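Local coordinates for protein putative mandelate racemase (PDB 3OZY) that is of unknown function but belongs to the enolase superfamily and probably acts on acid-sugar substrates such as m-xylarate with a bound magnesium ion, at residues V200-L206 against F226-I232; I146-L150 against K173-A177; V248-E254 against A270-A276; A211-L215 against R239-A243. All coordinates share one frame; numbering follows the deposited sequence.

Interaction 1: V200-L206 against F226-I232. With MG (magnesium ion), chain C; ACY (acetic acid), chain I.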
loop_
_atom_site.group_PDB
_atom_site.type_symbol
_atom_site.label_atom_id
_atom_site.label_comp_id
_atom_site.label_asym_id
_atom_site.label_seq_id
_atom_site.Cartn_x
_atom_site.Cartn_y
_atom_site.Cartn_z
ATOM N N VAL A 200 -21.088 2.048 15.229
ATOM C CA VAL A 200 -20.886 0.636 14.924
ATOM C C VAL A 200 -19.713 0.499 13.950
ATOM O O VAL A 200 -19.524 1.369 13.085
ATOM C CB VAL A 200 -22.175 0.039 14.316
ATOM C CG1 VAL A 200 -21.922 -1.311 13.691
ATOM C CG2 VAL A 200 -23.274 -0.049 15.383
ATOM N N ASP A 201 -18.923 -0.566 14.096
ATOM C CA ASP A 201 -17.714 -0.760 13.299
ATOM C C ASP A 201 -17.590 -2.235 12.940
ATOM O O ASP A 201 -17.446 -3.082 13.834
ATOM C CB ASP A 201 -16.511 -0.290 14.126
ATOM C CG ASP A 201 -15.190 -0.415 13.400
ATOM O OD1 ASP A 201 -15.120 -1.030 12.316
ATOM O OD2 ASP A 201 -14.191 0.095 13.962
ATOM N N ALA A 202 -17.672 -2.539 11.640
ATOM C CA ALA A 202 -17.648 -3.918 11.161
ATOM C C ALA A 202 -16.261 -4.398 10.734
ATOM O O ALA A 202 -16.118 -5.549 10.353
ATOM C CB ALA A 202 -18.641 -4.108 10.011
ATOM N N ASN A 203 -15.247 -3.536 10.778
ATOM C CA ASN A 203 -13.896 -3.949 10.383
ATOM C C ASN A 203 -13.858 -4.691 9.041
ATOM O O ASN A 203 -13.139 -5.686 8.887
ATOM C CB ASN A 203 -13.235 -4.803 11.473
ATOM C CG ASN A 203 -12.781 -3.983 12.653
ATOM O OD1 ASN A 203 -13.510 -3.832 13.639
ATOM N ND2 ASN A 203 -11.569 -3.447 12.568
ATOM N N GLN A 204 -14.623 -4.190 8.070
ATOM C CA GLN A 204 -14.630 -4.729 6.703
ATOM C C GLN A 204 -15.189 -6.142 6.600
ATOM O O GLN A 204 -14.899 -6.854 5.634
ATOM C CB GLN A 204 -13.222 -4.722 6.083
ATOM C CG GLN A 204 -12.444 -3.427 6.203
ATOM C CD GLN A 204 -11.105 -3.511 5.468
ATOM O OE1 GLN A 204 -11.060 -3.768 4.261
ATOM N NE2 GLN A 204 -10.010 -3.301 6.195
ATOM N N SER A 205 -15.998 -6.547 7.576
ATOM C CA SER A 205 -16.404 -7.950 7.704
ATOM C C SER A 205 -17.619 -8.371 6.909
ATOM O O SER A 205 -17.909 -9.565 6.829
ATOM C CB SER A 205 -16.689 -8.287 9.170
ATOM O OG SER A 205 -15.512 -8.208 9.937
ATOM N N LEU A 206 -18.361 -7.419 6.365
ATOM C CA LEU A 206 -19.622 -7.747 5.712
ATOM C C LEU A 206 -19.547 -7.589 4.210
ATOM O O LEU A 206 -18.772 -6.767 3.702
ATOM C CB LEU A 206 -20.736 -6.835 6.230
ATOM C CG LEU A 206 -20.964 -6.888 7.737
ATOM C CD1 LEU A 206 -21.895 -5.757 8.166
ATOM C CD2 LEU A 206 -21.528 -8.245 8.158
ATOM N N PHE A 226 -21.728 3.965 10.675
ATOM C CA PHE A 226 -21.460 2.573 10.307
ATOM C C PHE A 226 -20.052 2.609 9.711
ATOM O O PHE A 226 -19.855 3.078 8.580
ATOM C CB PHE A 226 -22.479 2.167 9.230
ATOM C CG PHE A 226 -22.566 0.687 8.935
ATOM C CD1 PHE A 226 -21.846 -0.254 9.643
ATOM C CD2 PHE A 226 -23.440 0.254 7.946
ATOM C CE1 PHE A 226 -21.998 -1.613 9.362
ATOM C CE2 PHE A 226 -23.595 -1.081 7.657
ATOM C CZ PHE A 226 -22.872 -2.024 8.357
ATOM N N GLU A 227 -19.070 2.141 10.478
ATOM C CA GLU A 227 -17.653 2.249 10.132
ATOM C C GLU A 227 -17.128 0.956 9.507
ATOM O O GLU A 227 -17.478 -0.142 9.955
ATOM C CB GLU A 227 -16.866 2.603 11.394
ATOM C CG GLU A 227 -15.369 2.489 11.266
ATOM C CD GLU A 227 -14.652 3.060 12.464
ATOM O OE1 GLU A 227 -15.309 3.704 13.311
ATOM O OE2 GLU A 227 -13.421 2.876 12.561
ATOM N N GLU A 228 -16.288 1.098 8.476
ATOM C CA GLU A 228 -15.783 -0.037 7.696
ATOM C C GLU A 228 -16.851 -1.113 7.497
ATOM O O GLU A 228 -16.651 -2.287 7.811
ATOM C CB GLU A 228 -14.501 -0.628 8.302
ATOM C CG GLU A 228 -13.285 0.288 8.157
ATOM C CD GLU A 228 -11.985 -0.473 8.308
ATOM O OE1 GLU A 228 -11.952 -1.448 9.097
ATOM O OE2 GLU A 228 -10.994 -0.119 7.635
ATOM N N PRO A 229 -18.002 -0.725 6.941
ATOM C CA PRO A 229 -19.053 -1.732 6.751
ATOM C C PRO A 229 -18.628 -2.815 5.762
ATOM O O PRO A 229 -19.061 -3.967 5.892
ATOM C CB PRO A 229 -20.207 -0.915 6.167
ATOM C CG PRO A 229 -19.530 0.259 5.480
ATOM C CD PRO A 229 -18.386 0.595 6.408
ATOM N N LEU A 230 -17.783 -2.447 4.794
ATOM C CA LEU A 230 -17.356 -3.333 3.712
ATOM C C LEU A 230 -15.849 -3.274 3.570
ATOM O O LEU A 230 -15.189 -2.411 4.146
ATOM C CB LEU A 230 -17.958 -2.872 2.377
ATOM C CG LEU A 230 -19.477 -2.695 2.340
ATOM C CD1 LEU A 230 -19.891 -1.963 1.073
ATOM C CD2 LEU A 230 -20.184 -4.040 2.430
ATOM N N SER A 231 -15.308 -4.181 2.768
ATOM C CA SER A 231 -13.942 -4.048 2.293
ATOM C C SER A 231 -13.677 -2.618 1.843
ATOM O O SER A 231 -14.475 -2.037 1.091
ATOM C CB SER A 231 -13.737 -4.970 1.095
ATOM O OG SER A 231 -12.514 -4.653 0.442
ATOM N N ILE A 232 -12.547 -2.055 2.265
ATOM C CA ILE A 232 -12.183 -0.713 1.814
ATOM C C ILE A 232 -11.900 -0.668 0.316
ATOM O O ILE A 232 -11.787 0.411 -0.254
ATOM C CB ILE A 232 -10.965 -0.115 2.576
ATOM C CG1 ILE A 232 -9.627 -0.557 1.963
ATOM C CG2 ILE A 232 -11.051 -0.430 4.067
ATOM C CD1 ILE A 232 -9.278 -1.999 2.220
HETATM MG MG MG C . -12.257 1.026 13.069
HETATM C C ACY I . -9.528 -3.056 16.111
HETATM O O ACY I . -10.619 -3.368 15.601
HETATM O OXT ACY I . -9.383 -2.801 17.325
HETATM C CH3 ACY I . -8.307 -2.995 15.240
HETATM O O HOH W 1 -12.719 -0.434 11.455
HETATM O O HOH W 2 -10.300 -3.493 9.726
HETATM O O HOH W 3 -10.871 -0.794 13.700
HETATM O O HOH W 4 -17.025 -6.240 1.662
HETATM O O HOH W 5 -11.537 1.973 15.118
#
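Val200 and Asp201 pair in parallel with Phe226 and Glu227, and two backbone bonds set the register: Glu227 N to Val200 O at 2.8 Å and Ala202 N to Glu227 O at 2.9 Å. The tightly packed part is the apolar side of Val200 and Phe226. There Pro229 CB, from the same segment, sits over the centre of one face of the Phe226 ring, and Leu206 CD1 meets the ring edge 3.9 Å from Phe226 CZ. Leu218 of helix 208-220 also packs on this ring. The side of Asp201 and Glu227 is polar and watery. Both side chains leave with CG anti to the backbone N (chi1 -179° and 169°), which stacks the carboxylates with planes 20° apart and delivers Asp201 OD2 to the magnesium ion at 2.3 Å and Glu227 OE2 at 2.2 Å. Asp201 OD1 instead accepts Asn203 N at 2.9 Å, an Asx turn, and a metal-bound water that also donates to Glu228 OE1. Lys171 holds Glu227 OE1 by a salt bridge, and Asn255 binds Glu228 OE2. Further out, Ile232 N reaches Gln204 OE1 at 3.0 Å from above the amide plane, beside Arg95 of the second subunit. Asp201 and Glu227 end the two strands of one beta-alpha-beta unit; with Glu254, just past the next strand, they form the magnesium site typical of the enolase superfamily barrel.

Interaction 2: I146-L150 against K173-A177. With ACY (acetic acid), chain H; ACY (acetic acid), chain I.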
loop_
_atom_site.group_PDB
_atom_site.type_symbol
_atom_site.label_atom_id
_atom_site.label_comp_id
_atom_site.label_asym_id
_atom_site.label_seq_id
_atom_site.Cartn_x
_atom_site.Cartn_y
_atom_site.Cartn_z
ATOM N N ILE A 146 -16.677 -1.423 22.475
ATOM C CA ILE A 146 -17.276 -2.647 23.003
ATOM C C ILE A 146 -17.065 -3.699 21.917
ATOM O O ILE A 146 -17.483 -3.502 20.768
ATOM C CB ILE A 146 -18.771 -2.427 23.275
ATOM C CG1 ILE A 146 -18.938 -1.329 24.329
ATOM C CG2 ILE A 146 -19.442 -3.730 23.708
ATOM C CD1 ILE A 146 -20.350 -0.794 24.471
ATOM N N TYR A 147 -16.363 -4.780 22.247
ATOM C CA TYR A 147 -15.913 -5.745 21.246
ATOM C C TYR A 147 -16.853 -6.947 21.091
ATOM O O TYR A 147 -17.947 -6.974 21.668
ATOM C CB TYR A 147 -14.454 -6.170 21.523
ATOM C CG TYR A 147 -13.446 -5.171 20.972
ATOM C CD1 TYR A 147 -13.262 -3.932 21.575
ATOM C CD2 TYR A 147 -12.695 -5.458 19.835
ATOM C CE1 TYR A 147 -12.354 -2.998 21.065
ATOM C CE2 TYR A 147 -11.785 -4.532 19.321
ATOM C CZ TYR A 147 -11.620 -3.308 19.941
ATOM O OH TYR A 147 -10.721 -2.384 19.439
ATOM N N TRP A 148 -16.441 -7.920 20.285
ATOM C CA TRP A 148 -17.196 -9.150 20.090
ATOM C C TRP A 148 -17.261 -9.964 21.385
ATOM O O TRP A 148 -16.704 -9.569 22.408
ATOM C CB TRP A 148 -16.526 -9.999 19.011
ATOM C CG TRP A 148 -16.600 -9.446 17.605
ATOM C CD1 TRP A 148 -17.270 -8.334 17.174
ATOM C CD2 TRP A 148 -15.987 -10.020 16.459
ATOM N NE1 TRP A 148 -17.088 -8.176 15.812
ATOM C CE2 TRP A 148 -16.304 -9.204 15.353
ATOM C CE3 TRP A 148 -15.185 -11.149 16.261
ATOM C CZ2 TRP A 148 -15.858 -9.488 14.063
ATOM C CZ3 TRP A 148 -14.736 -11.427 14.985
ATOM C CH2 TRP A 148 -15.077 -10.606 13.900
ATOM N N ASP A 149 -17.947 -11.102 21.325
ATOM C CA ASP A 149 -17.970 -12.073 22.425
ATOM C C ASP A 149 -18.795 -11.638 23.638
ATOM O O ASP A 149 -18.530 -12.073 24.760
ATOM C CB ASP A 149 -16.541 -12.444 22.849
ATOM C CG ASP A 149 -15.697 -12.925 21.681
ATOM O OD1 ASP A 149 -16.042 -13.956 21.078
ATOM O OD2 ASP A 149 -14.695 -12.256 21.349
ATOM N N LEU A 150 -19.801 -10.797 23.418
ATOM C CA LEU A 150 -20.702 -10.383 24.491
ATOM C C LEU A 150 -22.138 -10.778 24.189
ATOM O O LEU A 150 -22.537 -10.859 23.027
ATOM C CB LEU A 150 -20.653 -8.866 24.670
ATOM C CG LEU A 150 -19.292 -8.260 25.005
ATOM C CD1 LEU A 150 -19.436 -6.772 25.186
ATOM C CD2 LEU A 150 -18.703 -8.877 26.267
ATOM N N LYS A 173 -18.214 -3.088 18.112
ATOM C CA LYS A 173 -17.709 -3.913 17.023
ATOM C C LYS A 173 -18.742 -4.951 16.605
ATOM O O LYS A 173 -19.355 -5.609 17.454
ATOM C CB LYS A 173 -16.431 -4.620 17.463
ATOM C CG LYS A 173 -15.307 -3.687 17.856
ATOM C CD LYS A 173 -14.778 -2.947 16.630
ATOM C CE LYS A 173 -13.502 -2.200 16.950
ATOM N NZ LYS A 173 -12.828 -1.711 15.710
ATOM N N VAL A 174 -18.909 -5.119 15.299
ATOM C CA VAL A 174 -19.880 -6.053 14.744
ATOM C C VAL A 174 -19.264 -6.791 13.559
ATOM O O VAL A 174 -18.115 -6.545 13.176
ATOM C CB VAL A 174 -21.145 -5.311 14.261
ATOM C CG1 VAL A 174 -21.787 -4.520 15.407
ATOM C CG2 VAL A 174 -20.817 -4.387 13.076
ATOM N N GLY A 175 -20.019 -7.729 12.997
ATOM C CA GLY A 175 -19.647 -8.287 11.712
ATOM C C GLY A 175 -19.569 -9.794 11.611
ATOM O O GLY A 175 -19.656 -10.336 10.508
ATOM N N ARG A 176 -19.389 -10.474 12.736
ATOM C CA ARG A 176 -19.275 -11.928 12.711
ATOM C C ARG A 176 -20.634 -12.613 12.745
ATOM O O ARG A 176 -20.881 -13.567 12.003
ATOM C CB ARG A 176 -18.433 -12.426 13.880
ATOM C CG ARG A 176 -18.316 -13.936 13.908
ATOM C CD ARG A 176 -17.285 -14.377 14.920
ATOM N NE ARG A 176 -17.634 -13.949 16.269
ATOM C CZ ARG A 176 -16.834 -14.100 17.314
ATOM N NH1 ARG A 176 -15.643 -14.666 17.151
ATOM N NH2 ARG A 176 -17.216 -13.686 18.512
ATOM N N ALA A 177 -21.507 -12.124 13.615
ATOM C CA ALA A 177 -22.828 -12.717 13.788
ATOM C C ALA A 177 -23.871 -11.613 13.816
ATOM O O ALA A 177 -24.249 -11.139 14.880
ATOM C CB ALA A 177 -22.878 -13.533 15.072
HETATM C C ACY H . -20.164 -11.727 18.340
HETATM O O ACY H . -19.845 -11.975 17.155
HETATM O OXT ACY H . -19.648 -12.307 19.318
HETATM C CH3 ACY H . -21.222 -10.692 18.597
HETATM C C ACY I . -9.528 -3.056 16.111
HETATM O O ACY I . -10.619 -3.368 15.601
HETATM O OXT ACY I . -9.383 -2.801 17.325
HETATM C CH3 ACY I . -8.307 -2.995 15.240
HETATM O O HOH W 6 -14.014 -14.631 19.291
#
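Tyr147 and Lys173 lie abreast, CA to CA 4.9 Å, on segments running 25° apart, and Lys173 N gives Ile146 O an almost straight bond of 2.8 Å. This bond joins the last residues of parallel strands 139-146 and 169-173, at the C-terminal rim of the beta-alpha barrel. Lys173 then runs beside Tyr147 in the same direction, with its CG over one ring face, 3.8 Å from the Tyr147 centroid: a CH-pi contact. Both tips converge on one acetate, probably from the crystallisation liquor, with Tyr147 OH 2.5 Å from its OXT; Lys173 NZ binds the other oxygen and also Asp201 OD2 and Asn203 OD1. Trp148 turns the edge of its indole to the opposite backbone, where NE1 makes a weak bond of 3.3 Å to Val174 O. Over one indole face lies Arg176, its CB 3.8 Å from the centroid of the Trp148 six-membered ring. The bend of Arg176 at chi3 (61°) swings the guanidinium back so that Trp148 CE3 stands over its centre, the two planes being 37° apart. Arg176 NH2 forms a salt bridge of 2.8 Å with Asp149 OD1, lying above the carboxylate plane, while the oxygen lies in the guanidinium plane. A second acetate joins Asp149 N to Arg176 NE and NH2. On the solvent side a water donates to Asp149 OD1 and accepts from Arg176 NH1 at 2.7 Å.

Interaction 3: V248-E254 against A270-A276. With MG (magnesium ion), chain C.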
loop_
_atom_site.group_PDB
_atom_site.type_symbol
_atom_site.label_atom_id
_atom_site.label_comp_id
_atom_site.label_asym_id
_atom_site.label_seq_id
_atom_site.Cartn_x
_atom_site.Cartn_y
_atom_site.Cartn_z
ATOM N N VAL A 248 -27.879 7.473 9.148
ATOM C CA VAL A 248 -26.661 6.818 9.628
ATOM C C VAL A 248 -25.510 7.143 8.682
ATOM O O VAL A 248 -25.602 6.896 7.477
ATOM C CB VAL A 248 -26.832 5.277 9.693
ATOM C CG1 VAL A 248 -25.585 4.621 10.274
ATOM C CG2 VAL A 248 -28.055 4.884 10.517
ATOM N N ARG A 249 -24.437 7.716 9.218
ATOM C CA ARG A 249 -23.289 8.096 8.398
ATOM C C ARG A 249 -22.487 6.870 7.977
ATOM O O ARG A 249 -22.263 5.973 8.794
ATOM C CB ARG A 249 -22.386 9.034 9.193
ATOM C CG ARG A 249 -23.047 10.339 9.585
ATOM C CD ARG A 249 -22.396 10.940 10.835
ATOM N NE ARG A 249 -23.088 12.161 11.245
ATOM C CZ ARG A 249 -24.222 12.175 11.932
ATOM N NH1 ARG A 249 -24.777 11.035 12.320
ATOM N NH2 ARG A 249 -24.798 13.335 12.244
ATOM N N ILE A 250 -22.048 6.836 6.722
ATOM C CA ILE A 250 -21.122 5.804 6.271
ATOM C C ILE A 250 -19.694 6.311 6.501
ATOM O O ILE A 250 -19.295 7.353 5.960
ATOM C CB ILE A 250 -21.369 5.437 4.792
ATOM C CG1 ILE A 250 -22.828 5.005 4.585
ATOM C CG2 ILE A 250 -20.397 4.348 4.314
ATOM C CD1 ILE A 250 -23.299 3.898 5.530
ATOM N N ALA A 251 -18.936 5.593 7.331
ATOM C CA ALA A 251 -17.610 6.024 7.762
ATOM C C ALA A 251 -16.549 5.007 7.385
ATOM O O ALA A 251 -16.759 3.806 7.516
ATOM C CB ALA A 251 -17.607 6.221 9.282
ATOM N N THR A 252 -15.401 5.490 6.927
ATOM C CA THR A 252 -14.257 4.620 6.713
ATOM C C THR A 252 -13.002 5.475 6.639
ATOM O O THR A 252 -13.067 6.683 6.402
ATOM C CB THR A 252 -14.419 3.730 5.450
ATOM O OG1 THR A 252 -13.352 2.778 5.409
ATOM C CG2 THR A 252 -14.443 4.571 4.151
ATOM N N GLY A 253 -11.851 4.865 6.896
ATOM C CA GLY A 253 -10.610 5.574 6.656
ATOM C C GLY A 253 -9.359 5.091 7.353
ATOM O O GLY A 253 -8.263 5.468 6.934
ATOM N N GLU A 254 -9.476 4.272 8.392
ATOM C CA GLU A 254 -8.258 3.824 9.068
ATOM C C GLU A 254 -7.360 3.002 8.147
ATOM O O GLU A 254 -6.151 2.938 8.358
ATOM C CB GLU A 254 -8.563 3.058 10.345
ATOM C CG GLU A 254 -9.014 1.644 10.128
ATOM C CD GLU A 254 -9.653 1.083 11.366
ATOM O OE1 GLU A 254 -9.202 0.031 11.849
ATOM O OE2 GLU A 254 -10.601 1.715 11.857
ATOM N N ALA A 270 -19.452 8.170 -1.986
ATOM C CA ALA A 270 -19.369 6.917 -1.253
ATOM C C ALA A 270 -19.008 7.081 0.227
ATOM O O ALA A 270 -18.747 6.089 0.902
ATOM C CB ALA A 270 -18.369 5.985 -1.941
ATOM N N ILE A 271 -18.989 8.305 0.748
ATOM C CA ILE A 271 -18.532 8.478 2.132
ATOM C C ILE A 271 -19.170 9.679 2.821
ATOM O O ILE A 271 -19.327 10.741 2.211
ATOM C CB ILE A 271 -16.978 8.575 2.177
ATOM C CG1 ILE A 271 -16.422 8.367 3.590
ATOM C CG2 ILE A 271 -16.478 9.884 1.531
ATOM C CD1 ILE A 271 -14.895 8.183 3.579
ATOM N N ASP A 272 -19.535 9.510 4.093
ATOM C CA ASP A 272 -20.041 10.605 4.923
ATOM C C ASP A 272 -18.984 11.120 5.893
ATOM O O ASP A 272 -18.888 12.323 6.145
ATOM C CB ASP A 272 -21.269 10.162 5.722
ATOM C CG ASP A 272 -22.460 9.871 4.846
ATOM O OD1 ASP A 272 -22.886 10.767 4.081
ATOM O OD2 ASP A 272 -22.957 8.732 4.927
ATOM N N VAL A 273 -18.222 10.191 6.466
ATOM C CA VAL A 273 -17.226 10.513 7.482
ATOM C C VAL A 273 -15.885 9.929 7.059
ATOM O O VAL A 273 -15.733 8.707 6.953
ATOM C CB VAL A 273 -17.628 9.954 8.859
ATOM C CG1 VAL A 273 -16.496 10.130 9.865
ATOM C CG2 VAL A 273 -18.915 10.610 9.359
ATOM N N LEU A 274 -14.929 10.820 6.799
ATOM C CA LEU A 274 -13.568 10.420 6.464
ATOM C C LEU A 274 -12.819 10.192 7.766
ATOM O O LEU A 274 -12.815 11.064 8.630
ATOM C CB LEU A 274 -12.873 11.510 5.651
ATOM C CG LEU A 274 -13.343 11.772 4.218
ATOM C CD1 LEU A 274 -14.753 12.377 4.173
ATOM C CD2 LEU A 274 -12.341 12.694 3.551
ATOM N N GLN A 275 -12.172 9.038 7.899
ATOM C CA GLN A 275 -11.534 8.696 9.170
ATOM C C GLN A 275 -10.013 8.619 9.088
ATOM O O GLN A 275 -9.363 7.971 9.907
ATOM C CB GLN A 275 -12.126 7.410 9.733
ATOM C CG GLN A 275 -13.626 7.502 9.978
ATOM C CD GLN A 275 -14.151 6.244 10.605
ATOM O OE1 GLN A 275 -14.122 5.174 9.992
ATOM N NE2 GLN A 275 -14.628 6.352 11.840
ATOM N N ALA A 276 -9.445 9.324 8.114
ATOM C CA ALA A 276 -7.991 9.408 7.980
ATOM C C ALA A 276 -7.332 9.741 9.319
ATOM O O ALA A 276 -7.673 10.735 9.958
ATOM C CB ALA A 276 -7.619 10.455 6.947
HETATM MG MG MG C . -12.257 1.026 13.069
HETATM O O HOH W 7 -25.518 7.709 4.857
HETATM O O HOH W 8 -11.900 3.442 9.724
HETATM O O HOH W 3 -10.871 -0.794 13.700
HETATM O O HOH W 1 -12.719 -0.434 11.455
HETATM O O HOH W 5 -11.537 1.973 15.118
#
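Gln275 lays one face of its amide against Ala251, whose CB stands nearly straight above Gln275 CD at 3.7 Å. The two ends of this amide face different partners: NE2 donates to Glu227 OE1, and OE1 lies 2.8 Å from a water that also accepts from Glu254 N. The second flat group, the Asp272 carboxylate, uses the anti lone pair of OD2 for Ile250 N, at 2.8 Å with an N-H...O angle of 178°; a water donates to the same oxygen, and OD1 makes a salt bridge with Arg242. The third, the Glu254 carboxylate, binds the magnesium ion through OE2 at 2.2 Å and accepts from a metal-bound water through OE1. Between them the strands pair in parallel at Ala251 and Val273. Ile250 O takes both Asp272 N (2.9 Å) and Val273 N (3.1 Å), and Gln275 N closes on Thr252 O from above the carbonyl plane. The Ile271 and Thr252 side chains cross at about a right angle, CD1 against CG2. Two roles follow: Asp272, with both oxygens engaged, probably stays ionised and ties the segments together near the N-terminal ends of the strands, while Gln275 is a second-shell residue that probably helps orient the metal ligand Glu227.

Interaction 4: A211-L215 against R239-A243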
loop_
_atom_site.group_PDB
_atom_site.type_symbol
_atom_site.label_atom_id
_atom_site.label_comp_id
_atom_site.label_asym_id
_atom_site.label_seq_id
_atom_site.Cartn_x
_atom_site.Cartn_y
_atom_site.Cartn_z
ATOM N N ALA A 211 -24.592 -5.973 4.699
ATOM C CA ALA A 211 -24.433 -4.596 5.162
ATOM C C ALA A 211 -25.724 -3.791 4.988
ATOM O O ALA A 211 -26.082 -2.999 5.859
ATOM C CB ALA A 211 -23.266 -3.914 4.449
ATOM N N LEU A 212 -26.432 -3.997 3.880
ATOM C CA LEU A 212 -27.730 -3.355 3.694
ATOM C C LEU A 212 -28.730 -3.800 4.758
ATOM O O LEU A 212 -29.488 -2.987 5.287
ATOM C CB LEU A 212 -28.274 -3.645 2.293
ATOM C CG LEU A 212 -27.623 -2.854 1.154
ATOM C CD1 LEU A 212 -27.862 -3.551 -0.183
ATOM C CD2 LEU A 212 -28.135 -1.417 1.130
ATOM N N ALA A 213 -28.729 -5.090 5.082
ATOM C CA ALA A 213 -29.628 -5.593 6.118
ATOM C C ALA A 213 -29.254 -4.966 7.458
ATOM O O ALA A 213 -30.131 -4.543 8.222
ATOM C CB ALA A 213 -29.555 -7.108 6.193
ATOM N N MET A 214 -27.962 -4.891 7.747
ATOM C CA MET A 214 -27.570 -4.317 9.025
ATOM C C MET A 214 -27.893 -2.826 9.088
ATOM O O MET A 214 -28.356 -2.337 10.121
ATOM C CB MET A 214 -26.093 -4.563 9.313
ATOM C CG MET A 214 -25.711 -4.077 10.691
ATOM S SD MET A 214 -24.050 -4.542 11.195
ATOM C CE MET A 214 -24.243 -6.300 11.465
ATOM N N LEU A 215 -27.668 -2.105 7.990
ATOM C CA LEU A 215 -27.961 -0.667 7.962
ATOM C C LEU A 215 -29.405 -0.374 8.399
ATOM O O LEU A 215 -29.673 0.614 9.099
ATOM C CB LEU A 215 -27.682 -0.088 6.570
ATOM C CG LEU A 215 -27.978 1.398 6.378
ATOM C CD1 LEU A 215 -27.164 2.273 7.346
ATOM C CD2 LEU A 215 -27.693 1.792 4.927
ATOM N N ARG A 239 -21.059 3.526 -1.740
ATOM C CA ARG A 239 -22.026 4.407 -2.383
ATOM C C ARG A 239 -23.438 3.837 -2.254
ATOM O O ARG A 239 -24.383 4.565 -1.952
ATOM C CB ARG A 239 -21.689 4.647 -3.857
ATOM C CG ARG A 239 -22.631 5.675 -4.507
ATOM C CD ARG A 239 -22.575 5.637 -6.038
ATOM N NE ARG A 239 -23.148 4.404 -6.563
ATOM C CZ ARG A 239 -24.447 4.118 -6.561
ATOM N NH1 ARG A 239 -25.330 4.983 -6.066
ATOM N NH2 ARG A 239 -24.866 2.959 -7.055
ATOM N N ILE A 240 -23.576 2.533 -2.475
ATOM C CA ILE A 240 -24.878 1.885 -2.365
ATOM C C ILE A 240 -25.466 2.077 -0.965
ATOM O O ILE A 240 -26.653 2.387 -0.813
ATOM C CB ILE A 240 -24.773 0.397 -2.734
ATOM C CG1 ILE A 240 -24.474 0.268 -4.233
ATOM C CG2 ILE A 240 -26.067 -0.347 -2.377
ATOM C CD1 ILE A 240 -24.049 -1.114 -4.682
ATOM N N LEU A 241 -24.642 1.910 0.063
ATOM C CA LEU A 241 -25.116 2.107 1.436
ATOM C C LEU A 241 -25.544 3.554 1.675
ATOM O O LEU A 241 -26.605 3.820 2.232
ATOM C CB LEU A 241 -24.041 1.708 2.445
ATOM C CG LEU A 241 -23.667 0.230 2.467
ATOM C CD1 LEU A 241 -22.455 -0.008 3.367
ATOM C CD2 LEU A 241 -24.859 -0.596 2.935
ATOM N N ARG A 242 -24.714 4.488 1.234
ATOM C CA ARG A 242 -25.023 5.892 1.409
ATOM C C ARG A 242 -26.275 6.304 0.626
ATOM O O ARG A 242 -27.058 7.141 1.086
ATOM C CB ARG A 242 -23.803 6.713 1.005
ATOM C CG ARG A 242 -23.914 8.151 1.326
ATOM C CD ARG A 242 -22.558 8.801 1.260
ATOM N NE ARG A 242 -22.755 10.226 1.410
ATOM C CZ ARG A 242 -22.999 11.051 0.400
ATOM N NH1 ARG A 242 -23.041 10.591 -0.845
ATOM N NH2 ARG A 242 -23.184 12.343 0.635
ATOM N N ALA A 243 -26.471 5.702 -0.545
ATOM C CA ALA A 243 -27.615 6.006 -1.397
ATOM C C ALA A 243 -28.949 5.617 -0.764
ATOM O O ALA A 243 -30.012 5.989 -1.269
ATOM C CB ALA A 243 -27.454 5.319 -2.751
#
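Leu241 carries its branched end from helix 235-242 to helix 208-220, where it packs on Ala211, Leu212 and Leu215. Its CG is anti to the carbonyl carbon (chi1 -65°), and this carries the methyls across to the other helix. Leu241 CD2 does most of the touching: it lies 4.0 Å from Ala211 CB, 3.8 Å from Leu212 CD2 and 4.2 Å from Leu215 CD2, so one methyl serves three residues on one helix face. Leu212 and Leu241 cross obliquely, each turning its end inward, and their CA atoms are 6.5 Å apart. Leu215 approaches differently. With CG anti to the backbone N (chi1 178°), it reaches past the Leu241 methyl and places CD2 3.5 Å from the backbone Leu241 O. On the more exposed side, Ile240 CG2 touches the same Leu212 CD2 at 4.2 Å. Ala211 and Leu215 are one helical turn apart, with Leu215 N bonded to Ala211 O, so their side chains fall on the same face. The inner end of the contact rests on strand 249-252 at Ile250 and on loop residues Pro229, Leu230 and Val248. The join between these two outer helices of the barrel therefore depends on methyl packing across a modest area, without directional polar bonds between the segments.

How the interactions relate
Interactions 1 and 3 lie in the core of one curled sheet: interaction 1 joins strands 197-201 and 225-227, interaction 3 strands 249-252 and 273-274, and the middle two are neighbours in the sheet. Both supply ligands to the same magnesium ion. Interaction 2 continues along the sheet at its rim: it is buried where Lys173 forms a salt bridge with Asp201 of interaction 1, and exposed at its arginine-aspartate end. Interaction 4 belongs to the outer helical layer, which packs behind interaction 1 and is joined to interaction 3 by a salt bridge. The chemistry shifts accordingly, from carboxylates, metal and water at the strand ends to largely apolar packing between helices.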